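Local coordinates for TqaA (Penicillium aethiopicum, PDB 5EJD), which probably shuttles peptide intermediates of a nonribosomal peptide synthetase on the covalently bound 4'-phosphopantetheine arm of its T3 (thiolation) domain, the part described here, at residues Gly25-Ser30 with Phe34-His39; Thr18-Pro23 with Ser40-Lys45; Arg10-Ile15 with Met55-Ala60; Ala60-His65 with Ser69-Val74. One frame throughout, in Å; residues are numbered along the deposited sequence.

Interaction 1 of 4, residues Gly25-Ser30 with Phe34-His39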
loop_
_atom_site.group_PDB
_atom_site.type_symbol
_atom_site.label_atom_id
_atom_site.label_comp_id
_atom_site.label_asym_id
_atom_site.label_seq_id
_atom_site.Cartn_x
_atom_site.Cartn_y
_atom_site.Cartn_z
ATOM N N GLY B 25 -1.143 4.497 -30.988
ATOM C CA GLY B 25 -1.928 4.282 -32.208
ATOM C C GLY B 25 -3.195 3.444 -32.073
ATOM O O GLY B 25 -4.030 3.479 -32.982
ATOM N N THR B 26 -3.336 2.657 -30.994
ATOM C CA THR B 26 -4.476 1.769 -30.837
ATOM C C THR B 26 -5.578 2.364 -30.045
ATOM O O THR B 26 -6.604 1.719 -29.817
ATOM C CB THR B 26 -4.091 0.480 -30.108
ATOM O OG1 THR B 26 -3.785 0.752 -28.735
ATOM C CG2 THR B 26 -2.901 -0.175 -30.799
ATOM N N ILE B 27 -5.415 3.620 -29.646
ATOM C CA ILE B 27 -6.372 4.233 -28.730
ATOM C C ILE B 27 -7.361 5.122 -29.479
ATOM O O ILE B 27 -6.957 6.030 -30.178
ATOM C CB ILE B 27 -5.653 5.042 -27.639
ATOM C CG1 ILE B 27 -4.816 4.116 -26.772
ATOM C CG2 ILE B 27 -6.667 5.740 -26.755
ATOM C CD1 ILE B 27 -3.948 4.847 -25.809
ATOM N N SER B 28 -8.652 4.818 -29.367
ATOM C CA SER B 28 -9.657 5.615 -29.988
ATOM C C SER B 28 -10.443 6.345 -28.921
ATOM O O SER B 28 -10.440 5.972 -27.752
ATOM C CB SER B 28 -10.581 4.769 -30.889
ATOM O OG SER B 28 -11.704 4.298 -30.182
ATOM N N ALA B 29 -11.107 7.408 -29.346
ATOM C CA ALA B 29 -11.869 8.251 -28.456
ATOM C C ALA B 29 -13.009 7.541 -27.765
ATOM O O ALA B 29 -13.461 8.006 -26.728
ATOM C CB ALA B 29 -12.384 9.463 -29.210
ATOM N N SER B 30 -13.458 6.424 -28.315
ATOM C CA SER B 30 -14.563 5.640 -27.713
ATOM C C SER B 30 -14.075 4.529 -26.776
ATOM O O SER B 30 -14.879 3.766 -26.268
ATOM C CB SER B 30 -15.370 5.006 -28.845
ATOM O OG SER B 30 -14.507 4.193 -29.622
ATOM N N PHE B 34 -11.387 0.677 -18.482
ATOM C CA PHE B 34 -11.413 -0.625 -17.822
ATOM C C PHE B 34 -11.420 -1.774 -18.832
ATOM O O PHE B 34 -10.708 -2.761 -18.642
ATOM C CB PHE B 34 -12.598 -0.704 -16.850
ATOM C CG PHE B 34 -12.530 0.352 -15.772
ATOM C CD1 PHE B 34 -11.756 0.150 -14.646
ATOM C CD2 PHE B 34 -13.172 1.550 -15.909
ATOM C CE1 PHE B 34 -11.669 1.112 -13.655
ATOM C CE2 PHE B 34 -13.091 2.522 -14.907
ATOM C CZ PHE B 34 -12.342 2.304 -13.775
ATOM N N PHE B 35 -12.128 -1.612 -19.945
ATOM C CA PHE B 35 -12.070 -2.611 -20.981
ATOM C C PHE B 35 -10.665 -2.754 -21.584
ATOM O O PHE B 35 -10.316 -3.852 -22.002
ATOM C CB PHE B 35 -13.105 -2.335 -22.040
ATOM C CG PHE B 35 -13.243 -3.435 -23.079
ATOM C CD1 PHE B 35 -13.959 -4.605 -22.786
ATOM C CD2 PHE B 35 -12.687 -3.283 -24.386
ATOM C CE1 PHE B 35 -14.101 -5.590 -23.753
ATOM C CE2 PHE B 35 -12.830 -4.281 -25.355
ATOM C CZ PHE B 35 -13.535 -5.428 -25.039
ATOM N N ARG B 36 -9.866 -1.680 -21.644
ATOM C CA ARG B 36 -8.503 -1.810 -22.114
ATOM C C ARG B 36 -7.546 -2.351 -21.038
ATOM O O ARG B 36 -6.350 -2.440 -21.284
ATOM C CB ARG B 36 -7.967 -0.493 -22.673
ATOM C CG ARG B 36 -8.700 0.084 -23.903
ATOM C CD ARG B 36 -8.705 -0.833 -25.120
ATOM N NE ARG B 36 -7.369 -1.177 -25.591
ATOM C CZ ARG B 36 -6.694 -0.493 -26.511
ATOM N NH1 ARG B 36 -5.466 -0.881 -26.840
ATOM N NH2 ARG B 36 -7.219 0.586 -27.076
ATOM N N GLY B 37 -8.061 -2.698 -19.860
ATOM C CA GLY B 37 -7.274 -3.383 -18.811
ATOM C C GLY B 37 -6.939 -2.579 -17.554
ATOM O O GLY B 37 -6.232 -3.051 -16.695
ATOM N N GLY B 38 -7.459 -1.365 -17.436
ATOM C CA GLY B 38 -7.152 -0.525 -16.313
ATOM C C GLY B 38 -7.902 -0.950 -15.073
ATOM O O GLY B 38 -8.982 -1.496 -15.181
ATOM N N HIS B 39 -7.303 -0.700 -13.904
ATOM C CA HIS B 39 -8.002 -0.797 -12.643
ATOM C C HIS B 39 -7.730 0.448 -11.763
ATOM O O HIS B 39 -7.234 1.450 -12.242
ATOM C CB HIS B 39 -7.675 -2.104 -11.915
ATOM C CG HIS B 39 -6.229 -2.326 -11.704
ATOM N ND1 HIS B 39 -5.373 -1.331 -11.282
ATOM C CD2 HIS B 39 -5.470 -3.435 -11.879
ATOM C CE1 HIS B 39 -4.139 -1.806 -11.236
ATOM N NE2 HIS B 39 -4.176 -3.083 -11.573
#
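Arg36 reaches Thr26 end-on, its two terminal nitrogens each taking a different oxygen of the one residue. Arg36 NH1 bonds Thr26 OG1 at 3.0 Å in an almost straight line, N-H...O 173°, with the hydroxyl lying in the guanidinium plane. The second bond is more bent, at 146°: Arg36 NH2 meets Thr26 O at 3.0 Å; the oxygen lies somewhat out of the guanidinium plane, and the nitrogen stands above the carbonyl plane, off its lone pairs. This pair of bonds fixes the rotation of the guanidinium, and Ile27 CA adds a loose contact at its edge, 4.1 Å from Arg36 NH2. Bends at chi2 and chi3, both near -60°, curl the chain and put NH1 and NH2 against Thr26. Each partner has a further hold: Thr26 OG1 also bonds Pro23 O, and Arg36 NH2 forms a salt bridge with Asp31. Leucine in place of Arg36 would probably leave Thr26 O and Asp31 without their cationic mate and free the two parts of the loop to drift apart. A type I turn from Phe34 to Gly37, closed by Gly37 N to Phe34 O at 2.9 Å, presents the arginine. The contact joins two parts of the long loop between helix 7-20 and helix 40-52, with Ile27 packed on Ala13 and Ala17 of the former and His39 at the N-cap of the latter.

Interaction 2 of 4, residues Thr18-Pro23 with Ser40-Lys45; sequences TVLDIP and SIDAMK. With PNS (4'-phosphopantetheine), chain R.
A single water is the polar link between Val19 and Asp42, and it donates to both: one short bond runs 2.6 Å from the water to Val19 O, the other 2.5 Å to Asp42 OD1. No direct hydrogen bond joins the two segments, and the rest is van der Waals packing. The two methyls of Val19 rest on successive turns of helix 40-52. Val19 CG1, roughly anti to the backbone N (chi1 151°), lies 3.5 Å from Asp42 O and 3.7 Å from Asp42 CB, while Val19 CG2 comes to 3.9 Å from Lys45 CB. An alanine at Val19 would take away both methyls, and is likely to leave the base of Asp42 and Lys45 poorly covered and the helices less closely joined. The carboxylate of Asp42 divides its work, since OD2 accepts the backbone N of His39, the N-cap residue, and so ties water and helix start together. At that start Ser40 OG is bonded covalently to P24 of the phosphopantetheine at 1.6 Å. Ser40 N also donates to phosphate O23, 3.0 Å away at 159°, where the positive end of the helix dipole would probably steady the anion. Ile41 CD1 touches the pantetheine chain at C38, 3.6 Å away. A modified serine opening the helix that follows the long loop is the hallmark of the carrier-protein fold, and this contact is one of the places where that helix meets the end of helix 7-20.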
loop_
_atom_site.group_PDB
_atom_site.type_symbol
_atom_site.label_atom_id
_atom_site.label_comp_id
_atom_site.label_asym_id
_atom_site.label_seq_id
_atom_site.Cartn_x
_atom_site.Cartn_y
_atom_site.Cartn_z
ATOM N N THR B 18 0.821 5.307 -21.652
ATOM C CA THR B 18 1.911 5.084 -20.716
ATOM C C THR B 18 1.447 4.200 -19.554
ATOM O O THR B 18 2.140 3.284 -19.160
ATOM C CB THR B 18 2.343 6.441 -20.110
ATOM O OG1 THR B 18 2.620 7.387 -21.141
ATOM C CG2 THR B 18 3.529 6.326 -19.201
ATOM N N VAL B 19 0.257 4.458 -19.048
ATOM C CA VAL B 19 -0.187 3.818 -17.828
ATOM C C VAL B 19 -0.591 2.375 -18.092
ATOM O O VAL B 19 -0.429 1.527 -17.252
ATOM C CB VAL B 19 -1.335 4.657 -17.216
ATOM C CG1 VAL B 19 -2.305 3.842 -16.408
ATOM C CG2 VAL B 19 -0.752 5.770 -16.351
ATOM N N LEU B 20 -1.243 2.139 -19.208
ATOM C CA LEU B 20 -1.670 0.802 -19.577
ATOM C C LEU B 20 -0.601 0.062 -20.399
ATOM O O LEU B 20 -0.756 -1.116 -20.637
ATOM C CB LEU B 20 -2.991 0.857 -20.366
ATOM C CG LEU B 20 -4.133 1.570 -19.649
ATOM C CD1 LEU B 20 -5.305 1.741 -20.599
ATOM C CD2 LEU B 20 -4.590 0.844 -18.400
ATOM N N ASP B 21 0.484 0.729 -20.798
ATOM C CA ASP B 21 1.563 0.097 -21.591
ATOM C C ASP B 21 1.018 -0.495 -22.887
ATOM O O ASP B 21 1.308 -1.622 -23.255
ATOM C CB ASP B 21 2.275 -0.972 -20.767
ATOM C CG ASP B 21 3.454 -0.409 -19.969
ATOM O OD1 ASP B 21 4.262 0.320 -20.596
ATOM O OD2 ASP B 21 3.560 -0.655 -18.716
ATOM N N ILE B 22 0.183 0.285 -23.547
ATOM C CA ILE B 22 -0.378 -0.067 -24.825
ATOM C C ILE B 22 0.014 1.029 -25.814
ATOM O O ILE B 22 0.292 2.144 -25.409
ATOM C CB ILE B 22 -1.888 -0.336 -24.788
ATOM C CG1 ILE B 22 -2.674 0.727 -24.054
ATOM C CG2 ILE B 22 -2.161 -1.653 -24.075
ATOM C CD1 ILE B 22 -3.446 1.655 -24.927
ATOM N N PRO B 23 0.099 0.686 -27.115
ATOM C CA PRO B 23 0.633 1.680 -28.063
ATOM C C PRO B 23 -0.410 2.727 -28.418
ATOM O O PRO B 23 -1.611 2.427 -28.538
ATOM C CB PRO B 23 1.078 0.843 -29.279
ATOM C CG PRO B 23 0.399 -0.466 -29.132
ATOM C CD PRO B 23 -0.034 -0.662 -27.707
ATOM N N SER B 40 -8.122 0.377 -10.494
ATOM C CA SER B 40 -8.130 1.531 -9.624
ATOM C C SER B 40 -6.733 2.146 -9.509
ATOM O O SER B 40 -6.615 3.342 -9.443
ATOM C CB SER B 40 -8.653 1.172 -8.232
ATOM O OG SER B 40 -9.888 0.481 -8.262
ATOM N N ILE B 41 -5.697 1.329 -9.438
ATOM C CA ILE B 41 -4.352 1.829 -9.281
ATOM C C ILE B 41 -3.820 2.485 -10.540
ATOM O O ILE B 41 -3.181 3.532 -10.460
ATOM C CB ILE B 41 -3.438 0.756 -8.697
ATOM C CG1 ILE B 41 -3.835 0.670 -7.238
ATOM C CG2 ILE B 41 -1.978 1.146 -8.846
ATOM C CD1 ILE B 41 -2.945 -0.097 -6.340
ATOM N N ASP B 42 -4.160 1.930 -11.689
ATOM C CA ASP B 42 -3.856 2.586 -12.945
ATOM C C ASP B 42 -4.534 3.917 -13.023
ATOM O O ASP B 42 -3.997 4.891 -13.585
ATOM C CB ASP B 42 -4.292 1.700 -14.127
ATOM C CG ASP B 42 -3.633 0.313 -14.096
ATOM O OD1 ASP B 42 -2.383 0.241 -13.973
ATOM O OD2 ASP B 42 -4.352 -0.712 -14.177
ATOM N N ALA B 43 -5.753 3.969 -12.512
ATOM C CA ALA B 43 -6.543 5.224 -12.552
ATOM C C ALA B 43 -5.873 6.277 -11.700
ATOM O O ALA B 43 -5.775 7.431 -12.084
ATOM C CB ALA B 43 -7.959 4.970 -12.073
ATOM N N MET B 44 -5.383 5.861 -10.554
ATOM C CA MET B 44 -4.621 6.770 -9.688
ATOM C C MET B 44 -3.397 7.330 -10.434
ATOM O O MET B 44 -3.194 8.537 -10.439
ATOM C CB MET B 44 -4.260 6.086 -8.362
ATOM C CG MET B 44 -2.842 5.664 -7.992
ATOM S SD MET B 44 -1.929 6.990 -7.468
ATOM C CE MET B 44 -0.596 7.023 -8.503
ATOM N N LYS B 45 -2.644 6.479 -11.120
ATOM C CA LYS B 45 -1.494 6.952 -11.888
ATOM C C LYS B 45 -1.873 7.862 -13.057
ATOM O O LYS B 45 -1.226 8.876 -13.282
ATOM C CB LYS B 45 -0.666 5.801 -12.404
ATOM C CG LYS B 45 -0.202 4.902 -11.287
ATOM C CD LYS B 45 0.978 4.027 -11.673
ATOM C CE LYS B 45 0.630 2.555 -11.572
ATOM N NZ LYS B 45 1.749 1.783 -10.977
HETATM O O23 PNS R . -9.457 -1.811 -9.025
HETATM P P24 PNS R . -10.060 -1.047 -7.872
HETATM O O26 PNS R . -11.529 -1.134 -7.729
HETATM O O27 PNS R . -9.151 -1.134 -6.522
HETATM C C28 PNS R . -9.492 -0.765 -5.199
HETATM C C29 PNS R . -8.318 -0.919 -4.125
HETATM C C30 PNS R . -8.478 -2.404 -4.102
HETATM C C31 PNS R . -9.123 -0.038 -3.152
HETATM C C32 PNS R . -7.087 -0.312 -4.867
HETATM O O33 PNS R . -7.442 1.041 -5.358
HETATM C C34 PNS R . -6.055 -0.068 -3.783
HETATM O O35 PNS R . -6.061 0.985 -3.135
HETATM N N36 PNS R . -5.143 -0.773 -3.197
HETATM C C37 PNS R . -4.637 -2.062 -3.339
HETATM C C38 PNS R . -3.120 -2.043 -3.268
HETATM C C39 PNS R . -2.464 -2.086 -1.914
HETATM O O40 PNS R . -2.455 -1.085 -1.250
HETATM N N41 PNS R . -1.843 -3.219 -1.589
HETATM C C42 PNS R . -1.159 -3.445 -0.342
HETATM C C43 PNS R . 0.041 -2.572 -0.178
HETATM S S44 PNS R . 1.397 -3.497 0.576
HETATM O O HOH W 1 -0.309 1.373 -14.655
#

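Interaction 3 of 4, residues Arg10-Ile15 with Met55-Ala60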
loop_
_atom_site.group_PDB
_atom_site.type_symbol
_atom_site.label_atom_id
_atom_site.label_comp_id
_atom_site.label_asym_id
_atom_site.label_seq_id
_atom_site.Cartn_x
_atom_site.Cartn_y
_atom_site.Cartn_z
ATOM N N ARG B 10 -6.124 14.025 -27.028
ATOM C CA ARG B 10 -4.777 13.586 -27.352
ATOM C C ARG B 10 -3.928 13.404 -26.124
ATOM O O ARG B 10 -3.153 12.453 -26.056
ATOM C CB ARG B 10 -4.067 14.561 -28.319
ATOM C CG ARG B 10 -4.595 14.496 -29.746
ATOM C CD ARG B 10 -3.994 15.522 -30.698
ATOM N NE ARG B 10 -5.025 15.763 -31.704
ATOM C CZ ARG B 10 -5.837 16.818 -31.748
ATOM N NH1 ARG B 10 -5.718 17.818 -30.886
ATOM N NH2 ARG B 10 -6.761 16.873 -32.690
ATOM N N GLU B 11 -3.971 14.370 -25.218
ATOM C CA GLU B 11 -3.091 14.316 -24.058
ATOM C C GLU B 11 -3.509 13.118 -23.193
ATOM O O GLU B 11 -2.674 12.385 -22.684
ATOM C CB GLU B 11 -2.962 15.631 -23.230
ATOM C CG GLU B 11 -1.519 16.159 -23.198
ATOM C CD GLU B 11 -0.382 15.213 -22.723
ATOM O OE1 GLU B 11 -0.527 14.120 -22.102
ATOM O OE2 GLU B 11 0.759 15.630 -22.979
ATOM N N LEU B 12 -4.808 12.913 -23.077
ATOM C CA LEU B 12 -5.335 11.794 -22.315
ATOM C C LEU B 12 -4.981 10.420 -22.898
ATOM O O LEU B 12 -4.677 9.488 -22.165
ATOM C CB LEU B 12 -6.838 11.948 -22.226
ATOM C CG LEU B 12 -7.517 11.124 -21.185
ATOM C CD1 LEU B 12 -6.948 11.436 -19.802
ATOM C CD2 LEU B 12 -9.018 11.430 -21.263
ATOM N N ALA B 13 -4.956 10.324 -24.214
ATOM C CA ALA B 13 -4.593 9.100 -24.857
ATOM C C ALA B 13 -3.145 8.747 -24.591
ATOM O O ALA B 13 -2.786 7.583 -24.413
ATOM C CB ALA B 13 -4.821 9.217 -26.357
ATOM N N ASN B 14 -2.289 9.749 -24.629
ATOM C CA ASN B 14 -0.918 9.537 -24.287
ATOM C C ASN B 14 -0.760 9.034 -22.860
ATOM O O ASN B 14 0.099 8.213 -22.561
ATOM C CB ASN B 14 -0.156 10.805 -24.529
ATOM C CG ASN B 14 1.335 10.626 -24.382
ATOM O OD1 ASN B 14 1.914 9.650 -24.871
ATOM N ND2 ASN B 14 1.971 11.558 -23.687
ATOM N N ILE B 15 -1.550 9.578 -21.970
ATOM C CA ILE B 15 -1.512 9.146 -20.588
ATOM C C ILE B 15 -1.957 7.673 -20.478
ATOM O O ILE B 15 -1.325 6.887 -19.776
ATOM C CB ILE B 15 -2.412 10.047 -19.731
ATOM C CG1 ILE B 15 -1.721 11.391 -19.539
ATOM C CG2 ILE B 15 -2.707 9.414 -18.381
ATOM C CD1 ILE B 15 -2.639 12.431 -18.970
ATOM N N MET B 55 -3.935 18.814 -16.890
ATOM C CA MET B 55 -5.336 18.431 -16.817
ATOM C C MET B 55 -5.625 18.103 -15.387
ATOM O O MET B 55 -4.731 17.856 -14.602
ATOM C CB MET B 55 -5.616 17.216 -17.653
ATOM C CG MET B 55 -5.334 17.431 -19.107
ATOM S SD MET B 55 -5.567 15.890 -20.013
ATOM C CE MET B 55 -7.333 15.865 -20.227
ATOM N N SER B 56 -6.897 18.073 -15.054
ATOM C CA SER B 56 -7.307 17.884 -13.681
ATOM C C SER B 56 -8.542 16.972 -13.623
ATOM O O SER B 56 -9.642 17.373 -14.009
ATOM C CB SER B 56 -7.609 19.243 -13.084
ATOM O OG SER B 56 -8.196 19.106 -11.823
ATOM N N PHE B 57 -8.323 15.739 -13.186
ATOM C CA PHE B 57 -9.392 14.816 -12.923
ATOM C C PHE B 57 -8.897 13.871 -11.882
ATOM O O PHE B 57 -7.697 13.589 -11.788
ATOM C CB PHE B 57 -9.812 14.063 -14.191
ATOM C CG PHE B 57 -8.692 13.364 -14.886
ATOM C CD1 PHE B 57 -8.412 12.029 -14.636
ATOM C CD2 PHE B 57 -7.913 14.036 -15.799
ATOM C CE1 PHE B 57 -7.360 11.393 -15.278
ATOM C CE2 PHE B 57 -6.877 13.403 -16.447
ATOM C CZ PHE B 57 -6.594 12.081 -16.183
ATOM N N GLY B 58 -9.825 13.315 -11.123
ATOM C CA GLY B 58 -9.466 12.327 -10.109
ATOM C C GLY B 58 -9.911 10.945 -10.496
ATOM O O GLY B 58 -10.497 10.719 -11.562
ATOM N N VAL B 59 -9.608 10.000 -9.620
ATOM C CA VAL B 59 -9.956 8.620 -9.877
ATOM C C VAL B 59 -11.475 8.453 -10.040
ATOM O O VAL B 59 -11.924 7.629 -10.824
ATOM C CB VAL B 59 -9.426 7.714 -8.769
ATOM C CG1 VAL B 59 -9.866 6.277 -8.966
ATOM C CG2 VAL B 59 -7.916 7.780 -8.715
ATOM N N ALA B 60 -12.260 9.188 -9.274
ATOM C CA ALA B 60 -13.723 9.042 -9.343
ATOM C C ALA B 60 -14.242 9.406 -10.741
ATOM O O ALA B 60 -15.157 8.775 -11.263
ATOM C CB ALA B 60 -14.396 9.882 -8.280
#
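Leu12 projects from helix 7-20 between Met55 and Phe57, and its CB and its two methyls find different neighbours. Leu12 CB lies loosely against the Met55 methyl, 4.4 Å from CE. The first torsion sets CG beside the carbonyl carbon (chi1 -164°) and so directs the CD1 branch at Phe57. Leu12 CD1 approaches the far end of that ring obliquely, 3.7 Å from Phe57 CZ and 3.9 Å from Phe57 CE2. Leu12 CD2 turns instead to helix 68-74, where it meets Leu71 CD2 at 3.8 Å. One leucine thus joins three parts of the chain. Met55 approaches from the other segment. Its extended chi2 sets Met55 SD 4.1 Å from Glu11 CB, and the bend at chi3 (81°) turns CE toward Leu12 CB. Nothing polar crosses this contact, which consists of branched, thioether and aromatic groups packed together. Phe57 extends the cluster, placing its CE1 at 3.8 Å from Ile62 CD1, while its backbone O accepts a bond from Ser47 OG on helix 40-52. Ile15, one turn along from Leu12, packs on Ala46 and Leu49 of that same helix. Such a meeting of side chains from all four helices is the hydrophobic core of the carrier-protein bundle, here closed by the loop leading into helix 59-64.

Interaction 4 of 4, residues Ala60-His65 with Ser69-Val74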
loop_
_atom_site.group_PDB
_atom_site.type_symbol
_atom_site.label_atom_id
_atom_site.label_comp_id
_atom_site.label_asym_id
_atom_site.label_seq_id
_atom_site.Cartn_x
_atom_site.Cartn_y
_atom_site.Cartn_z
ATOM N N ALA B 60 -12.260 9.188 -9.274
ATOM C CA ALA B 60 -13.723 9.042 -9.343
ATOM C C ALA B 60 -14.242 9.406 -10.741
ATOM O O ALA B 60 -15.157 8.775 -11.263
ATOM C CB ALA B 60 -14.396 9.882 -8.280
ATOM N N ASP B 61 -13.626 10.406 -11.347
ATOM C CA ASP B 61 -14.006 10.848 -12.684
ATOM C C ASP B 61 -13.806 9.737 -13.689
ATOM O O ASP B 61 -14.600 9.588 -14.596
ATOM C CB ASP B 61 -13.203 12.087 -13.082
ATOM C CG ASP B 61 -13.415 13.296 -12.124
ATOM O OD1 ASP B 61 -14.583 13.599 -11.803
ATOM O OD2 ASP B 61 -12.407 13.929 -11.688
ATOM N N ILE B 62 -12.771 8.924 -13.508
ATOM C CA ILE B 62 -12.509 7.817 -14.392
ATOM C C ILE B 62 -13.539 6.704 -14.199
ATOM O O ILE B 62 -13.984 6.096 -15.162
ATOM C CB ILE B 62 -11.111 7.275 -14.201
ATOM C CG1 ILE B 62 -10.087 8.370 -14.513
ATOM C CG2 ILE B 62 -10.850 6.065 -15.079
ATOM C CD1 ILE B 62 -8.648 8.024 -14.206
ATOM N N PHE B 63 -13.973 6.442 -12.959
ATOM C CA PHE B 63 -15.094 5.484 -12.769
ATOM C C PHE B 63 -16.434 5.999 -13.355
ATOM O O PHE B 63 -17.229 5.202 -13.837
ATOM C CB PHE B 63 -15.298 5.113 -11.298
ATOM C CG PHE B 63 -14.339 4.079 -10.784
ATOM C CD1 PHE B 63 -14.691 2.747 -10.758
ATOM C CD2 PHE B 63 -13.082 4.455 -10.299
ATOM C CE1 PHE B 63 -13.814 1.789 -10.278
ATOM C CE2 PHE B 63 -12.210 3.514 -9.823
ATOM C CZ PHE B 63 -12.573 2.170 -9.808
ATOM N N ASP B 64 -16.703 7.305 -13.225
ATOM C CA ASP B 64 -17.973 7.911 -13.703
ATOM C C ASP B 64 -17.972 8.081 -15.210
ATOM O O ASP B 64 -18.973 7.849 -15.841
ATOM C CB ASP B 64 -18.209 9.262 -13.061
ATOM C CG ASP B 64 -18.475 9.174 -11.547
ATOM O OD1 ASP B 64 -18.854 8.086 -11.045
ATOM O OD2 ASP B 64 -18.305 10.214 -10.860
ATOM N N HIS B 65 -16.805 8.382 -15.775
ATOM C CA HIS B 65 -16.658 8.622 -17.201
ATOM C C HIS B 65 -15.556 7.790 -17.800
ATOM O O HIS B 65 -14.504 8.284 -18.176
ATOM C CB HIS B 65 -16.402 10.084 -17.431
ATOM C CG HIS B 65 -17.534 10.927 -16.997
ATOM N ND1 HIS B 65 -17.468 11.768 -15.905
ATOM C CD2 HIS B 65 -18.810 10.968 -17.451
ATOM C CE1 HIS B 65 -18.651 12.318 -15.726
ATOM N NE2 HIS B 65 -19.478 11.849 -16.653
ATOM N N SER B 69 -13.343 10.023 -24.556
ATOM C CA SER B 69 -13.899 11.296 -24.987
ATOM C C SER B 69 -14.700 11.948 -23.873
ATOM O O SER B 69 -14.630 13.162 -23.717
ATOM C CB SER B 69 -14.771 11.124 -26.248
ATOM O OG SER B 69 -15.867 10.270 -25.991
ATOM N N GLU B 70 -15.476 11.162 -23.128
ATOM C CA GLU B 70 -16.249 11.692 -21.996
ATOM C C GLU B 70 -15.391 12.174 -20.844
ATOM O O GLU B 70 -15.661 13.208 -20.256
ATOM C CB GLU B 70 -17.193 10.671 -21.478
ATOM C CG GLU B 70 -18.387 10.341 -22.356
ATOM C CD GLU B 70 -19.322 9.419 -21.486
ATOM O OE1 GLU B 70 -18.846 8.456 -20.796
ATOM O OE2 GLU B 70 -20.530 9.673 -21.331
ATOM N N LEU B 71 -14.301 11.469 -20.579
ATOM C CA LEU B 71 -13.386 11.892 -19.547
ATOM C C LEU B 71 -12.666 13.181 -19.935
ATOM O O LEU B 71 -12.373 14.024 -19.079
ATOM C CB LEU B 71 -12.358 10.780 -19.228
ATOM C CG LEU B 71 -11.284 11.080 -18.175
ATOM C CD1 LEU B 71 -11.896 11.400 -16.823
ATOM C CD2 LEU B 71 -10.346 9.917 -18.051
ATOM N N ALA B 72 -12.337 13.316 -21.210
ATOM C CA ALA B 72 -11.674 14.541 -21.679
ATOM C C ALA B 72 -12.508 15.802 -21.516
ATOM O O ALA B 72 -11.944 16.861 -21.318
ATOM C CB ALA B 72 -11.236 14.365 -23.115
ATOM N N SER B 73 -13.836 15.707 -21.633
ATOM C CA SER B 73 -14.708 16.855 -21.335
ATOM C C SER B 73 -14.711 17.305 -19.911
ATOM O O SER B 73 -14.799 18.486 -19.661
ATOM C CB SER B 73 -16.180 16.543 -21.570
ATOM O OG SER B 73 -16.343 15.893 -22.785
ATOM N N VAL B 74 -14.751 16.374 -18.979
ATOM C CA VAL B 74 -14.908 16.782 -17.569
ATOM C C VAL B 74 -13.585 17.185 -16.957
ATOM O O VAL B 74 -13.596 17.787 -15.889
ATOM C CB VAL B 74 -15.613 15.773 -16.648
ATOM C CG1 VAL B 74 -16.780 15.078 -17.347
ATOM C CG2 VAL B 74 -14.610 14.778 -16.185
#
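Asp61 O takes the shortest polar bond here, 2.8 Å from His65 N in the last turn of helix 59-64, and Leu71 CD1 leans on the same oxygen from the facing helix at 3.9 Å. Leu71 is the main apolar wedge. With CG opposite the backbone N (chi1 178°), its fork opens toward helix 59-64, and Leu71 CD2 reaches Ile62 CG1 at 3.9 Å while Leu71 CB rests 3.5 Å from His65 O. His65 works with its ring. Val74 CG1 sits over one face of the His65 ring in a CH-pi contact, 3.9 Å from the centroid and 26° off the normal, and Asp64 CB lies over the opposite face. Glu70 brings OE1 to the ring edge, 4.2 Å from His65 CD2, its carboxylate turned nearly perpendicular to the imidazole; this is proximity, not a bond. The carboxylate of Asp61 turns back to the start of its own helix, where OD2 accepts the N-H of the N-cap residue Gly58. The two helix segments run roughly antiparallel, at 138° with axes 9.6 Å apart. They belong to helix 59-64 and helix 68-74, the short helix and the last helix of the four-helix carrier domain.

Overall arrangement
Interaction 3, its centre about 4 Å from the centre of the chain, is the most central of the four and is apolar; the other three, about 8 Å out, mix polar and apolar groups. Interaction 4 shares Ala60 and helix 59-64 with interaction 3, and passes from buried Leu71 and Ile62 to a partly exposed histidine whose ring is covered by Val74. Interaction 1 is partly buried and rests on an arginine bonded to Thr26, whereas interaction 2, the surface contact, combines Val19 packing with a water bridge; the two meet where Ile27 packs on Ile22. Helix 7-20 serves both interactions 2 and 3. Phe63 ties interaction 4 to the modified serine of interaction 2, although their centres lie on opposite sides of the domain.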